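Local coordinates for periplasmic solute binding protein (Pectobacterium atrosepticum, PDB 4RY1), which probably binds a sugar in the periplasm and delivers it to an ABC-type transporter, at residues I171-R176 with G281-P286; S117-Y122 with A348-A353; D60-D65 with D77-L82. All coordinates share one frame; numbering follows the deposited sequence.

In the fold
All three contacts meet one mixed sheet whose strands 107-123 and 284-292 are neighbours, and strand 284-292 also pairs with 61-64. Interactions 1 and 2 lie about 13 Å apart between centres and touch directly: Ser284 OG meets Ser117 OG at 2.7 Å, and Thr283 O meets Arg118 N at 2.9 Å, both probable hydrogen bonds. The centre of interaction 3 lies about 25 Å from that of interaction 1 and about 28 Å from that of interaction 2, across the chain's centre from the latter. Glycerol, probably from the crystallisation liquor, is bound at Lys285 and at Asp65 and may mark a pocket; a glycerol lies about 5 Å from the Thr283 side chain.

Interaction 1. Residues I171-R176 with G281-P286; sequences ILTLGR and GLTSKP
Thr283 faces two side chains of helix 169-183 at once, and its two branches divide the work. The methyl branch CG2 meets CG2 of Thr173 at 3.8 Å, two small apolar ends touching while their side chains run obliquely past one another. Rotation about CA-CB decides this: in Thr173 OG1 lies beside the backbone N (chi1 -56°) and bonds to the helix carbonyl of Leu169, which leaves CG2 anti to that nitrogen and aimed at Thr283. The hydroxyl branch of Thr283 turns back to its own loop. OG1 donates to Gly281 O at 2.9 Å, with the donor lifted 32° from the carbonyl plane. NH1 of Arg176 lies 3.2 Å from this same OG1, approaching obliquely rather than by face or edge of the guanidinium, whereas Gly281 O sits near the guanidinium plane at its edge, 4.1 Å from NH1 of Arg176, too far to count as a hydrogen bond. A water gives the firmer link: it accepts from NH1 of Arg176 at 2.7 Å, in the plane of the group, and donates to Leu282 O at 2.8 Å. Arg176 is an extended chain with one bend at chi2, and its guanidinium is gripped from several directions. NE forms a salt bridge with Asp186, and NH2 bonds to the carbonyls of Val362 and Ala363, which should fix its rotation and balance its charge. Ser177, the next residue after the arginine, hydrogen-bonds through OG to Gly281 O. Such packing of a lobe helix against the start of a strand that runs on to pair with strand 61-64 is consistent with the two-lobed, hinged fold of periplasmic binding proteins, near a bound glycerol, probably from the crystallisation liquor, that may mark the ligand cleft.

Interaction 2. Residues S117-Y122 with A348-A353; sequences SRSMIY and ANAYRA
Ala350 presents its methyl group to strand 107-123, and the closest approach is made by Ser119, whose OG lies 3.9 Å from Ala350 CB. Here the backbones come near, with the CA atoms of Ser119 and Ala350 6.9 Å apart, a spacing allowed by the small side chains on both sides. Ser119 OG sits between its own backbone N and carbonyl carbon (chi1 59°), a rotation that turns the hydroxyl toward the helix. Ile121, two residues along, adds a more distant apolar touch: its CD1 tip reaches to 4.4 Å from Ala350 CB. Ile253 and Thr268 also pack on Ala350. The alternating strand residues Arg118 and Met120 turn to helix 169-183, so this strand is sandwiched between helices, as in the layered alpha/beta/alpha lobes of solute-binding proteins. On the looser side, toward Ser117, a water replaces direct contact. It lies 2.8 Å from Ser119 OG in a hydrogen bond whose direction is undecided, and its link to Ala350 O, at 3.0 Å, is weak. Ala353, a turn further on, directs its methyl at the strand, but its CB stays 6.3 Å from Ser119 CB and rests on Thr268 instead.

Interaction 3. Residues D60-D65 with D77-L82; sequences DVMRID and DGFYDL
Met62 and Phe79 form a Met-aromatic contact, the sulfur-containing part of this interface. SD of Met62 lies 5.1 Å from the centroid of the Phe79 ring, 62° off the ring normal, so the sulfur stands obliquely, neither over the face nor at the edge. The chain of Met62 bends at its last torsion (chi3 -83°), which swings CE in to 3.7 Å from CE1 of Phe79, with CD1 of the ring almost as near. The remaining touch is purely apolar and falls on the other side of the ring's long axis: CD1 of Ile64 comes within 3.8 Å of CE2 of Phe79, again obliquely, the two side chains extending from opposite directions. Met62 and Ile64 are alternate residues of strand 61-64 and share one side of it. Val61, on the other side, packs against helix 299-310. The loop carrying Phe79 follows helix 69-74, so the aromatic ring joins this loop to the strand, itself flanked in the sheet by 3-10 and 284-292. The contact is thus apolar and short-range, and with Met62 at CE1 and CD1 and Ile64 at CE2 the ring is bracketed, which probably limits its tilt.

Interaction 1. Residues I171-R176 with G281-P286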
loop_
_atom_site.group_PDB
_atom_site.type_symbol
_atom_site.label_atom_id
_atom_site.label_comp_id
_atom_site.label_asym_id
_atom_site.label_seq_id
_atom_site.Cartn_x
_atom_site.Cartn_y
_atom_site.Cartn_z
ATOM N N ILE A 171 0.870 -10.847 -2.474
ATOM C CA ILE A 171 1.093 -11.830 -3.547
ATOM C C ILE A 171 -0.067 -11.821 -4.544
ATOM O O ILE A 171 0.172 -12.040 -5.741
ATOM C CB ILE A 171 1.400 -13.242 -3.018
ATOM C CG1 ILE A 171 2.538 -13.208 -1.990
ATOM C CG2 ILE A 171 1.731 -14.192 -4.177
ATOM C CD1 ILE A 171 3.849 -12.626 -2.463
ATOM N N LEU A 172 -1.278 -11.510 -4.094
ATOM C CA LEU A 172 -2.394 -11.279 -5.036
ATOM C C LEU A 172 -2.027 -10.166 -6.008
ATOM O O LEU A 172 -2.277 -10.247 -7.206
ATOM C CB LEU A 172 -3.673 -10.915 -4.307
ATOM C CG LEU A 172 -4.870 -10.576 -5.193
ATOM C CD1 LEU A 172 -5.279 -11.798 -5.978
ATOM C CD2 LEU A 172 -6.015 -10.078 -4.327
ATOM N N THR A 173 -1.426 -9.114 -5.470
ATOM C CA THR A 173 -1.080 -7.944 -6.268
ATOM C C THR A 173 0.081 -8.264 -7.193
ATOM O O THR A 173 0.128 -7.824 -8.332
ATOM C CB THR A 173 -0.749 -6.746 -5.360
ATOM O OG1 THR A 173 -1.865 -6.515 -4.497
ATOM C CG2 THR A 173 -0.470 -5.524 -6.176
ATOM N N LEU A 174 1.032 -9.047 -6.699
ATOM C CA LEU A 174 2.148 -9.514 -7.529
ATOM C C LEU A 174 1.621 -10.318 -8.745
ATOM O O LEU A 174 2.050 -10.118 -9.887
ATOM C CB LEU A 174 3.106 -10.371 -6.706
ATOM C CG LEU A 174 4.439 -10.753 -7.367
ATOM C CD1 LEU A 174 5.348 -9.556 -7.556
ATOM C CD2 LEU A 174 5.155 -11.830 -6.561
ATOM N N GLY A 175 0.675 -11.204 -8.459
ATOM C CA GLY A 175 -0.010 -12.002 -9.485
ATOM C C GLY A 175 -0.746 -11.089 -10.460
ATOM O O GLY A 175 -0.685 -11.271 -11.674
ATOM N N ARG A 176 -1.468 -10.109 -9.921
ATOM C CA ARG A 176 -2.162 -9.118 -10.761
ATOM C C ARG A 176 -1.193 -8.408 -11.710
ATOM O O ARG A 176 -1.522 -8.169 -12.890
ATOM C CB ARG A 176 -2.872 -8.084 -9.892
ATOM C CG ARG A 176 -3.638 -7.067 -10.724
ATOM C CD ARG A 176 -3.241 -5.661 -10.394
ATOM N NE ARG A 176 -3.803 -4.646 -11.275
ATOM C CZ ARG A 176 -3.077 -3.765 -11.940
ATOM N NH1 ARG A 176 -1.764 -3.718 -11.786
ATOM N NH2 ARG A 176 -3.674 -2.879 -12.729
ATOM N N GLY A 281 2.734 -3.310 -15.832
ATOM C CA GLY A 281 2.152 -3.842 -14.602
ATOM C C GLY A 281 2.528 -3.036 -13.368
ATOM O O GLY A 281 2.299 -3.484 -12.258
ATOM N N LEU A 282 3.091 -1.842 -13.568
ATOM C CA LEU A 282 3.453 -0.945 -12.463
ATOM C C LEU A 282 2.209 -0.592 -11.684
ATOM O O LEU A 282 1.207 -0.169 -12.241
ATOM C CB LEU A 282 4.101 0.346 -12.973
ATOM C CG LEU A 282 4.562 1.363 -11.927
ATOM C CD1 LEU A 282 5.646 0.754 -11.063
ATOM C CD2 LEU A 282 5.019 2.673 -12.552
ATOM N N THR A 283 2.293 -0.783 -10.386
ATOM C CA THR A 283 1.103 -0.738 -9.517
ATOM C C THR A 283 1.285 0.375 -8.498
ATOM O O THR A 283 2.166 0.315 -7.646
ATOM C CB THR A 283 0.907 -2.096 -8.838
ATOM O OG1 THR A 283 0.784 -3.089 -9.870
ATOM C CG2 THR A 283 -0.333 -2.128 -7.952
ATOM N N SER A 284 0.456 1.396 -8.633
ATOM C CA SER A 284 0.544 2.607 -7.827
ATOM C C SER A 284 -0.811 3.075 -7.340
ATOM O O SER A 284 -1.837 2.844 -7.985
ATOM C CB SER A 284 1.193 3.754 -8.606
ATOM O OG SER A 284 2.429 3.399 -9.208
ATOM N N LYS A 285 -0.783 3.777 -6.211
ATOM C CA LYS A 285 -1.994 4.389 -5.640
ATOM C C LYS A 285 -1.581 5.408 -4.603
ATOM O O LYS A 285 -0.416 5.461 -4.208
ATOM C CB LYS A 285 -2.874 3.350 -4.960
ATOM C CG LYS A 285 -2.294 2.765 -3.681
ATOM C CD LYS A 285 -3.304 1.933 -2.913
ATOM C CE LYS A 285 -2.802 1.582 -1.527
ATOM N NZ LYS A 285 -3.863 0.924 -0.690
ATOM N N PRO A 286 -2.524 6.240 -4.147
ATOM C CA PRO A 286 -2.180 7.073 -2.986
ATOM C C PRO A 286 -1.844 6.236 -1.786
ATOM O O PRO A 286 -2.560 5.279 -1.492
ATOM C CB PRO A 286 -3.459 7.873 -2.727
ATOM C CG PRO A 286 -4.195 7.861 -4.029
ATOM C CD PRO A 286 -3.894 6.496 -4.591
HETATM O O HOH W 1 -0.847 -1.655 -13.341
#

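Interaction 2. Residues S117-Y122 with A348-A353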
loop_
_atom_site.group_PDB
_atom_site.type_symbol
_atom_site.label_atom_id
_atom_site.label_comp_id
_atom_site.label_asym_id
_atom_site.label_seq_id
_atom_site.Cartn_x
_atom_site.Cartn_y
_atom_site.Cartn_z
ATOM N N SER A 117 4.062 3.042 -4.801
ATOM C CA SER A 117 4.071 1.942 -5.755
ATOM C C SER A 117 4.548 0.694 -5.069
ATOM O O SER A 117 5.351 0.766 -4.125
ATOM C CB SER A 117 4.992 2.246 -6.933
ATOM O OG SER A 117 4.616 3.444 -7.585
ATOM N N ARG A 118 4.060 -0.447 -5.554
ATOM C CA ARG A 118 4.609 -1.743 -5.149
ATOM C C ARG A 118 5.977 -1.952 -5.825
ATOM O O ARG A 118 6.106 -1.789 -7.037
ATOM C CB ARG A 118 3.704 -2.899 -5.579
ATOM C CG ARG A 118 2.386 -3.063 -4.852
ATOM C CD ARG A 118 2.576 -3.677 -3.483
ATOM N NE ARG A 118 1.303 -3.959 -2.819
ATOM C CZ ARG A 118 1.173 -4.543 -1.640
ATOM N NH1 ARG A 118 2.222 -4.957 -0.954
ATOM N NH2 ARG A 118 -0.037 -4.684 -1.117
ATOM N N SER A 119 6.985 -2.338 -5.057
ATOM C CA SER A 119 8.285 -2.678 -5.623
ATOM C C SER A 119 8.989 -3.683 -4.718
ATOM O O SER A 119 8.596 -3.908 -3.583
ATOM C CB SER A 119 9.103 -1.424 -5.899
ATOM O OG SER A 119 9.308 -0.664 -4.721
ATOM N N MET A 120 9.980 -4.364 -5.277
ATOM C CA MET A 120 10.772 -5.301 -4.503
ATOM C C MET A 120 11.830 -4.621 -3.643
ATOM O O MET A 120 12.586 -3.761 -4.110
ATOM C CB MET A 120 11.445 -6.296 -5.434
ATOM C CG MET A 120 10.466 -7.290 -6.009
ATOM S SD MET A 120 9.702 -8.404 -4.802
ATOM C CE MET A 120 8.952 -9.535 -5.972
ATOM N N ILE A 121 11.911 -5.060 -2.398
ATOM C CA ILE A 121 12.952 -4.676 -1.461
ATOM C C ILE A 121 13.657 -6.000 -1.142
ATOM O O ILE A 121 13.018 -6.960 -0.737
ATOM C CB ILE A 121 12.372 -4.023 -0.191
ATOM C CG1 ILE A 121 11.599 -2.766 -0.574
ATOM C CG2 ILE A 121 13.479 -3.728 0.809
ATOM C CD1 ILE A 121 12.501 -1.640 -0.991
ATOM N N TYR A 122 14.968 -6.052 -1.341
ATOM C CA TYR A 122 15.735 -7.267 -1.152
ATOM C C TYR A 122 16.812 -7.091 -0.106
ATOM O O TYR A 122 17.371 -6.005 0.049
ATOM C CB TYR A 122 16.391 -7.689 -2.466
ATOM C CG TYR A 122 15.473 -8.135 -3.573
ATOM C CD1 TYR A 122 14.525 -9.146 -3.365
ATOM C CD2 TYR A 122 15.588 -7.600 -4.867
ATOM C CE1 TYR A 122 13.722 -9.603 -4.405
ATOM C CE2 TYR A 122 14.785 -8.050 -5.907
ATOM C CZ TYR A 122 13.849 -9.038 -5.686
ATOM O OH TYR A 122 13.061 -9.518 -6.721
ATOM N N ALA A 348 13.429 6.807 -0.953
ATOM C CA ALA A 348 13.675 7.680 -2.090
ATOM C C ALA A 348 14.111 6.845 -3.281
ATOM O O ALA A 348 13.698 7.069 -4.409
ATOM C CB ALA A 348 14.751 8.687 -1.747
ATOM N N ASN A 349 14.963 5.870 -3.017
ATOM C CA ASN A 349 15.474 5.030 -4.106
ATOM C C ASN A 349 14.354 4.177 -4.750
ATOM O O ASN A 349 14.228 4.082 -5.982
ATOM C CB ASN A 349 16.609 4.139 -3.582
ATOM C CG ASN A 349 17.894 4.927 -3.313
ATOM O OD1 ASN A 349 18.150 5.942 -3.950
ATOM N ND2 ASN A 349 18.690 4.459 -2.373
ATOM N N ALA A 350 13.517 3.577 -3.904
ATOM C CA ALA A 350 12.378 2.793 -4.399
ATOM C C ALA A 350 11.363 3.645 -5.173
ATOM O O ALA A 350 10.864 3.255 -6.231
ATOM C CB ALA A 350 11.694 2.105 -3.236
ATOM N N TYR A 351 11.085 4.825 -4.636
ATOM C CA TYR A 351 10.137 5.751 -5.273
ATOM C C TYR A 351 10.666 6.237 -6.635
ATOM O O TYR A 351 9.944 6.221 -7.633
ATOM C CB TYR A 351 9.862 6.926 -4.343
ATOM C CG TYR A 351 8.843 7.913 -4.842
ATOM C CD1 TYR A 351 9.212 8.968 -5.656
ATOM C CD2 TYR A 351 7.501 7.775 -4.474
ATOM C CE1 TYR A 351 8.267 9.890 -6.092
ATOM C CE2 TYR A 351 6.553 8.668 -4.889
ATOM C CZ TYR A 351 6.919 9.718 -5.689
ATOM O OH TYR A 351 5.904 10.565 -6.071
ATOM N N ARG A 352 11.940 6.617 -6.670
ATOM C CA ARG A 352 12.586 7.078 -7.903
ATOM C C ARG A 352 12.652 5.965 -8.931
ATOM O O ARG A 352 12.447 6.225 -10.110
ATOM C CB ARG A 352 13.966 7.678 -7.626
ATOM C CG ARG A 352 13.863 9.040 -6.952
ATOM C CD ARG A 352 15.201 9.578 -6.485
ATOM N NE ARG A 352 15.084 10.986 -6.111
ATOM C CZ ARG A 352 16.007 11.676 -5.444
ATOM N NH1 ARG A 352 17.141 11.104 -5.049
ATOM N NH2 ARG A 352 15.788 12.948 -5.163
ATOM N N ALA A 353 12.883 4.721 -8.480
ATOM C CA ALA A 353 12.892 3.571 -9.395
ATOM C C ALA A 353 11.515 3.356 -10.018
ATOM O O ALA A 353 11.384 3.132 -11.234
ATOM C CB ALA A 353 13.379 2.315 -8.691
HETATM O O HOH W 2 8.416 1.874 -5.333
#

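Interaction 3. Residues D60-D65 with D77-L82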
loop_
_atom_site.group_PDB
_atom_site.type_symbol
_atom_site.label_atom_id
_atom_site.label_comp_id
_atom_site.label_asym_id
_atom_site.label_seq_id
_atom_site.Cartn_x
_atom_site.Cartn_y
_atom_site.Cartn_z
ATOM N N ASP A 60 -12.745 16.153 12.189
ATOM C CA ASP A 60 -12.787 17.124 11.080
ATOM C C ASP A 60 -11.866 16.734 9.925
ATOM O O ASP A 60 -12.200 16.942 8.765
ATOM C CB ASP A 60 -12.418 18.520 11.575
ATOM C CG ASP A 60 -13.342 18.997 12.675
ATOM O OD1 ASP A 60 -13.093 18.662 13.847
ATOM O OD2 ASP A 60 -14.356 19.627 12.335
ATOM N N VAL A 61 -10.678 16.257 10.294
ATOM C CA VAL A 61 -9.676 15.770 9.338
ATOM C C VAL A 61 -9.369 14.314 9.650
ATOM O O VAL A 61 -9.050 13.963 10.796
ATOM C CB VAL A 61 -8.374 16.590 9.362
ATOM C CG1 VAL A 61 -7.326 16.028 8.383
ATOM C CG2 VAL A 61 -8.667 18.022 8.992
ATOM N N MET A 62 -9.464 13.473 8.622
ATOM C CA MET A 62 -9.198 12.038 8.783
ATOM C C MET A 62 -8.130 11.587 7.804
ATOM O O MET A 62 -8.233 11.847 6.604
ATOM C CB MET A 62 -10.455 11.232 8.463
ATOM C CG MET A 62 -11.647 11.502 9.375
ATOM S SD MET A 62 -13.312 11.145 8.624
ATOM C CE MET A 62 -13.470 12.730 7.739
ATOM N N ARG A 63 -7.164 10.820 8.284
ATOM C CA ARG A 63 -6.370 9.995 7.363
ATOM C C ARG A 63 -7.256 8.823 6.914
ATOM O O ARG A 63 -7.897 8.187 7.742
ATOM C CB ARG A 63 -5.104 9.462 8.000
ATOM C CG ARG A 63 -4.112 8.834 7.030
ATOM C CD ARG A 63 -3.040 8.053 7.766
ATOM N NE ARG A 63 -2.116 7.364 6.866
ATOM C CZ ARG A 63 -0.872 7.752 6.593
ATOM N NH1 ARG A 63 -0.380 8.849 7.140
ATOM N NH2 ARG A 63 -0.139 7.005 5.768
ATOM N N ILE A 64 -7.282 8.566 5.615
ATOM C CA ILE A 64 -8.026 7.458 5.067
ATOM C C ILE A 64 -7.200 6.766 3.997
ATOM O O ILE A 64 -6.325 7.371 3.385
ATOM C CB ILE A 64 -9.380 7.870 4.476
ATOM C CG1 ILE A 64 -9.208 8.869 3.329
ATOM C CG2 ILE A 64 -10.327 8.399 5.554
ATOM C CD1 ILE A 64 -10.482 9.082 2.529
ATOM N N ASP A 65 -7.439 5.483 3.809
ATOM C CA ASP A 65 -6.891 4.764 2.675
ATOM C C ASP A 65 -7.739 5.036 1.427
ATOM O O ASP A 65 -8.975 5.129 1.493
ATOM C CB ASP A 65 -6.780 3.259 2.976
ATOM C CG ASP A 65 -5.338 2.743 3.112
ATOM O OD1 ASP A 65 -4.341 3.477 2.960
ATOM O OD2 ASP A 65 -5.204 1.550 3.399
ATOM N N ASP A 77 -22.127 8.614 2.068
ATOM C CA ASP A 77 -22.463 10.035 2.056
ATOM C C ASP A 77 -21.368 10.891 1.442
ATOM O O ASP A 77 -21.617 12.027 1.066
ATOM C CB ASP A 77 -22.683 10.566 3.473
ATOM C CG ASP A 77 -23.856 9.922 4.183
ATOM O OD1 ASP A 77 -24.815 9.482 3.511
ATOM O OD2 ASP A 77 -23.845 9.894 5.441
ATOM N N GLY A 78 -20.152 10.359 1.366
ATOM C CA GLY A 78 -19.026 11.135 0.895
ATOM C C GLY A 78 -18.477 12.060 1.956
ATOM O O GLY A 78 -19.029 12.237 3.046
ATOM N N PHE A 79 -17.349 12.631 1.603
ATOM C CA PHE A 79 -16.653 13.589 2.423
ATOM C C PHE A 79 -16.909 15.010 1.926
ATOM O O PHE A 79 -17.541 15.235 0.862
ATOM C CB PHE A 79 -15.167 13.226 2.461
ATOM C CG PHE A 79 -14.897 11.904 3.133
ATOM C CD1 PHE A 79 -15.153 11.723 4.493
ATOM C CD2 PHE A 79 -14.453 10.812 2.411
ATOM C CE1 PHE A 79 -14.935 10.509 5.109
ATOM C CE2 PHE A 79 -14.223 9.594 3.042
ATOM C CZ PHE A 79 -14.457 9.447 4.392
ATOM N N TYR A 80 -16.428 15.984 2.692
ATOM C CA TYR A 80 -16.474 17.356 2.235
ATOM C C TYR A 80 -15.707 17.495 0.913
ATOM O O TYR A 80 -14.567 17.016 0.791
ATOM C CB TYR A 80 -15.908 18.268 3.305
ATOM C CG TYR A 80 -15.882 19.734 2.955
ATOM C CD1 TYR A 80 -16.929 20.569 3.325
ATOM C CD2 TYR A 80 -14.770 20.312 2.324
ATOM C CE1 TYR A 80 -16.901 21.925 3.048
ATOM C CE2 TYR A 80 -14.744 21.653 2.032
ATOM C CZ TYR A 80 -15.804 22.463 2.406
ATOM O OH TYR A 80 -15.712 23.808 2.118
ATOM N N ASP A 81 -16.322 18.162 -0.053
ATOM C CA ASP A 81 -15.720 18.319 -1.378
ATOM C C ASP A 81 -14.554 19.307 -1.333
ATOM O O ASP A 81 -14.737 20.528 -1.240
ATOM C CB ASP A 81 -16.778 18.790 -2.363
ATOM C CG ASP A 81 -16.263 18.980 -3.766
ATOM O OD1 ASP A 81 -15.083 18.688 -4.059
ATOM O OD2 ASP A 81 -17.085 19.461 -4.588
ATOM N N LEU A 82 -13.339 18.767 -1.429
ATOM C CA LEU A 82 -12.128 19.596 -1.307
ATOM C C LEU A 82 -11.937 20.623 -2.423
ATOM O O LEU A 82 -11.197 21.583 -2.245
ATOM C CB LEU A 82 -10.881 18.733 -1.213
ATOM C CG LEU A 82 -10.818 17.770 -0.023
ATOM C CD1 LEU A 82 -9.485 17.045 -0.045
ATOM C CD2 LEU A 82 -10.976 18.458 1.317
#